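Local coordinates for hydrogenase expression protein (Thiobacillus denitrificans, PDB 3SB1) that belongs to the HupH/HyaF family and probably assists the expression or maturation of a hydrogenase, though its exact function is unknown, at residues V93-H98 / S103-T108. Numbering follows the deposited sequence. Where two conformers were deposited one is given.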
ATOM      1  N   VAL A  93      -3.639  -7.201   0.826  1.00 15.40           N
ATOM      2  CA  VAL A  93      -2.847  -6.177   0.236  1.00 15.12           C
ATOM      3  C   VAL A  93      -1.420  -6.606  -0.028  1.00 16.73           C
ATOM      4  O   VAL A  93      -0.780  -7.195   0.860  1.00 16.06           O
ATOM      5  CB  VAL A  93      -2.802  -4.914   1.190  1.00 15.23           C
ATOM      6  CG1 VAL A  93      -1.988  -3.793   0.609  1.00 19.81           C
ATOM      7  CG2 VAL A  93      -4.222  -4.459   1.549  1.00 18.59           C
ATOM      8  N   SER A  94      -0.957  -6.343  -1.245  0.60 15.26           N
ATOM      9  CA  SER A  94       0.433  -6.567  -1.617  0.60 16.30           C
ATOM     10  C   SER A  94       1.006  -5.275  -2.173  0.60 16.59           C
ATOM     11  O   SER A  94       0.347  -4.573  -2.967  0.60 15.36           O
ATOM     12  CB  SER A  94       0.575  -7.689  -2.644  0.60 18.38           C
ATOM     13  OG  SER A  94       0.004  -8.893  -2.118  0.60 22.83           O
ATOM     14  N   VAL A  95       2.182  -4.887  -1.713  1.00 15.34           N
ATOM     15  CA  VAL A  95       2.794  -3.704  -2.215  1.00 14.17           C
ATOM     16  C   VAL A  95       4.207  -3.949  -2.745  1.00 15.81           C
ATOM     17  O   VAL A  95       4.931  -4.757  -2.167  1.00 16.25           O
ATOM     18  CB  VAL A  95       2.920  -2.615  -1.119  1.00 15.33           C
ATOM     19  CG1 VAL A  95       3.483  -1.275  -1.726  1.00 16.32           C
ATOM     20  CG2 VAL A  95       1.599  -2.393  -0.385  1.00 17.03           C
ATOM     21  N   THR A  96       4.574  -3.297  -3.853  0.50 15.16           N
ATOM     22  CA  THR A  96       5.947  -3.337  -4.375  0.50 17.16           C
ATOM     23  C   THR A  96       6.464  -1.907  -4.540  0.50 18.05           C
ATOM     24  O   THR A  96       5.849  -1.062  -5.235  0.50 16.05           O
ATOM     25  CB  THR A  96       6.100  -4.040  -5.711  0.50 19.26           C
ATOM     26  OG1 THR A  96       5.525  -5.348  -5.655  0.50 21.85           O
ATOM     27  CG2 THR A  96       7.585  -4.104  -6.111  0.50 19.59           C
ATOM     28  N   LEU A  97       7.633  -1.669  -3.963  1.00 16.56           N
ATOM     29  CA  LEU A  97       8.260  -0.372  -3.959  1.00 19.96           C
ATOM     30  C   LEU A  97       9.569  -0.479  -4.707  1.00 20.74           C
ATOM     31  O   LEU A  97      10.405  -1.332  -4.388  1.00 21.08           O
ATOM     32  CB  LEU A  97       8.470   0.043  -2.526  1.00 22.37           C
ATOM     33  CG  LEU A  97       9.322   1.232  -2.206  1.00 27.01           C
ATOM     34  CD1 LEU A  97       8.731   2.470  -2.860  1.00 32.77           C
ATOM     35  CD2 LEU A  97       9.294   1.305  -0.688  1.00 34.01           C
ATOM     36  N   HIS A  98       9.773   0.367  -5.707  1.00 20.49           N
ATOM     37  CA  HIS A  98      11.001   0.260  -6.544  1.00 26.91           C
ATOM     38  C   HIS A  98      11.719   1.560  -6.482  1.00 30.01           C
ATOM     39  O   HIS A  98      11.256   2.488  -7.151  1.00 31.52           O
ATOM     40  CB  HIS A  98      10.712  -0.084  -8.027  1.00 28.16           C
ATOM     41  CG  HIS A  98      10.339  -1.513  -8.289  1.00 34.12           C
ATOM     42  ND1 HIS A  98       9.034  -1.948  -8.356  1.00 41.87           N
ATOM     43  CD2 HIS A  98      11.108  -2.601  -8.537  1.00 39.83           C
ATOM     44  CE1 HIS A  98       9.013  -3.244  -8.607  1.00 41.67           C
ATOM     45  NE2 HIS A  98      10.261  -3.667  -8.709  1.00 42.70           N
ATOM     46  N   SER A 103      11.412  -3.417  -2.755  1.00 14.73           N
ATOM     47  CA  SER A 103      10.821  -4.007  -1.558  1.00 16.89           C
ATOM     48  C   SER A 103       9.428  -4.588  -1.840  1.00 17.94           C
ATOM     49  O   SER A 103       8.743  -4.161  -2.759  1.00 17.90           O
ATOM     50  CB  SER A 103      10.659  -2.963  -0.485  1.00 17.74           C
ATOM     51  OG  SER A 103      11.871  -2.325  -0.185  1.00 22.25           O
ATOM     52  N   THR A 104       9.086  -5.615  -1.089  1.00 13.50           N
ATOM     53  CA  THR A 104       7.738  -6.169  -1.108  1.00 14.44           C
ATOM     54  C   THR A 104       7.218  -5.982   0.312  1.00 13.82           C
ATOM     55  O   THR A 104       7.904  -6.279   1.262  1.00 14.22           O
ATOM     56  CB  THR A 104       7.692  -7.616  -1.474  1.00 17.49           C
ATOM     57  OG1 THR A 104       8.651  -8.340  -0.685  1.00 19.21           O
ATOM     58  CG2 THR A 104       8.060  -7.773  -2.965  1.00 22.02           C
ATOM     59  N   LEU A 105       6.002  -5.456   0.434  1.00 13.37           N
ATOM     60  CA  LEU A 105       5.328  -5.207   1.714  1.00 12.61           C
ATOM     61  C   LEU A 105       4.019  -5.915   1.551  1.00 13.47           C
ATOM     62  O   LEU A 105       3.087  -5.396   0.921  1.00 16.52           O
ATOM     63  CB  LEU A 105       5.175  -3.719   2.042  1.00 13.13           C
ATOM     64  CG  LEU A 105       6.509  -2.965   1.849  1.00 18.08           C
ATOM     65  CD1 LEU A 105       6.635  -2.452   0.417  1.00 19.69           C
ATOM     66  CD2 LEU A 105       6.732  -1.787   2.859  1.00 21.58           C
ATOM     67  N   ASP A 106       3.932  -7.100   2.120  1.00 12.79           N
ATOM     68  CA  ASP A 106       2.755  -7.927   1.948  1.00 15.28           C
ATOM     69  C   ASP A 106       1.972  -8.081   3.238  1.00 13.02           C
ATOM     70  O   ASP A 106       2.521  -8.512   4.265  1.00 14.54           O
ATOM     71  CB  ASP A 106       3.144  -9.311   1.450  1.00 15.39           C
ATOM     72  CG  ASP A 106       3.748  -9.280   0.035  1.00 24.37           C
ATOM     73  OD1 ASP A 106       3.307  -8.452  -0.775  1.00 25.27           O
ATOM     74  OD2 ASP A 106       4.717 -10.019  -0.225  1.00 30.80           O
ATOM     75  N   GLU A 107       0.697  -7.773   3.185  1.00 12.05           N
ATOM     76  CA  GLU A 107      -0.129  -8.011   4.365  1.00 12.34           C
ATOM     77  C   GLU A 107      -0.289  -9.547   4.450  1.00 13.03           C
ATOM     78  O   GLU A 107      -0.491 -10.248   3.417  1.00 14.59           O
ATOM     79  CB  GLU A 107      -1.495  -7.330   4.251  1.00 14.04           C
ATOM     80  CG  GLU A 107      -2.190  -7.237   5.594  1.00 16.99           C
ATOM     81  CD  GLU A 107      -3.296  -6.263   5.647  1.00 26.94           C
ATOM     82  OE1 GLU A 107      -3.860  -5.971   4.545  1.00 27.86           O
ATOM     83  OE2 GLU A 107      -3.554  -5.772   6.800  1.00 26.25           O
ATOM     84  N   THR A 108      -0.180 -10.072   5.648  1.00 11.95           N
ATOM     85  CA  THR A 108      -0.436 -11.492   5.888  1.00 12.78           C
ATOM     86  C   THR A 108      -1.966 -11.716   5.991  1.00 10.47           C
ATOM     87  O   THR A 108      -2.784 -10.805   5.824  1.00 12.26           O
ATOM     88  CB  THR A 108       0.232 -11.993   7.178  1.00 10.68           C
ATOM     89  OG1 THR A 108      -0.414 -11.417   8.321  1.00 11.97           O
ATOM     90  CG2 THR A 108       1.729 -11.618   7.151  1.00 12.78           C
TER
HETATM   91  O   HOH W   1      -0.193 -10.192   0.680  1.00 26.62           O
HETATM   92  O   HOH W   2       4.413  -7.618  -2.998  1.00 27.13           O
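Leu-105 and Val-95 face each other as a hydrogen-bonded pair of the antiparallel hairpin made by strands 93-97 and 102-107. Each gives its N-H to the other's carbonyl: Leu-105 N to Val-95 O at 2.9 Å, and Val-95 N to Leu-105 O at 2.8 Å, the latter more bent at the hydrogen (141°), with its donor above the carbonyl plane. From this backbone the leucine reaches across its neighbour. Leu-105 CB lies 4.0 Å from Val-95 CB. A chi1 of -49° sets CG beside the backbone N and anti to the carbonyl carbon, and a chi2 of 89° turns Leu-105 CD1 to 4.0 Å from Val-95 CG1. The same Leu-105 CD1 is 4.3 Å from Leu-97 CB. A long branched residue suits this spot, since one methyl bridges two residues of the partner strand, while Val-95, branched at CB, favours the extended backbone. Ser-94 and Asp-106 are on the other face, with Asp-106 OD1 3.4 Å from Ser-94 CB. A water gives hydrogen bonds to that OD1 and to Val-95 O, while OD2 forms a salt bridge with Arg-85 of helix 78-88, which should favour the charged carboxylate. Strand 113-119 flanks 102-107 within the sheet, Leu-105 also packs on Pro-136 and Leu-138, and strand 93-97, at the edge of this chain's sheet, pairs antiparallel with a strand of the second subunit, carrying the sheet across the dimer.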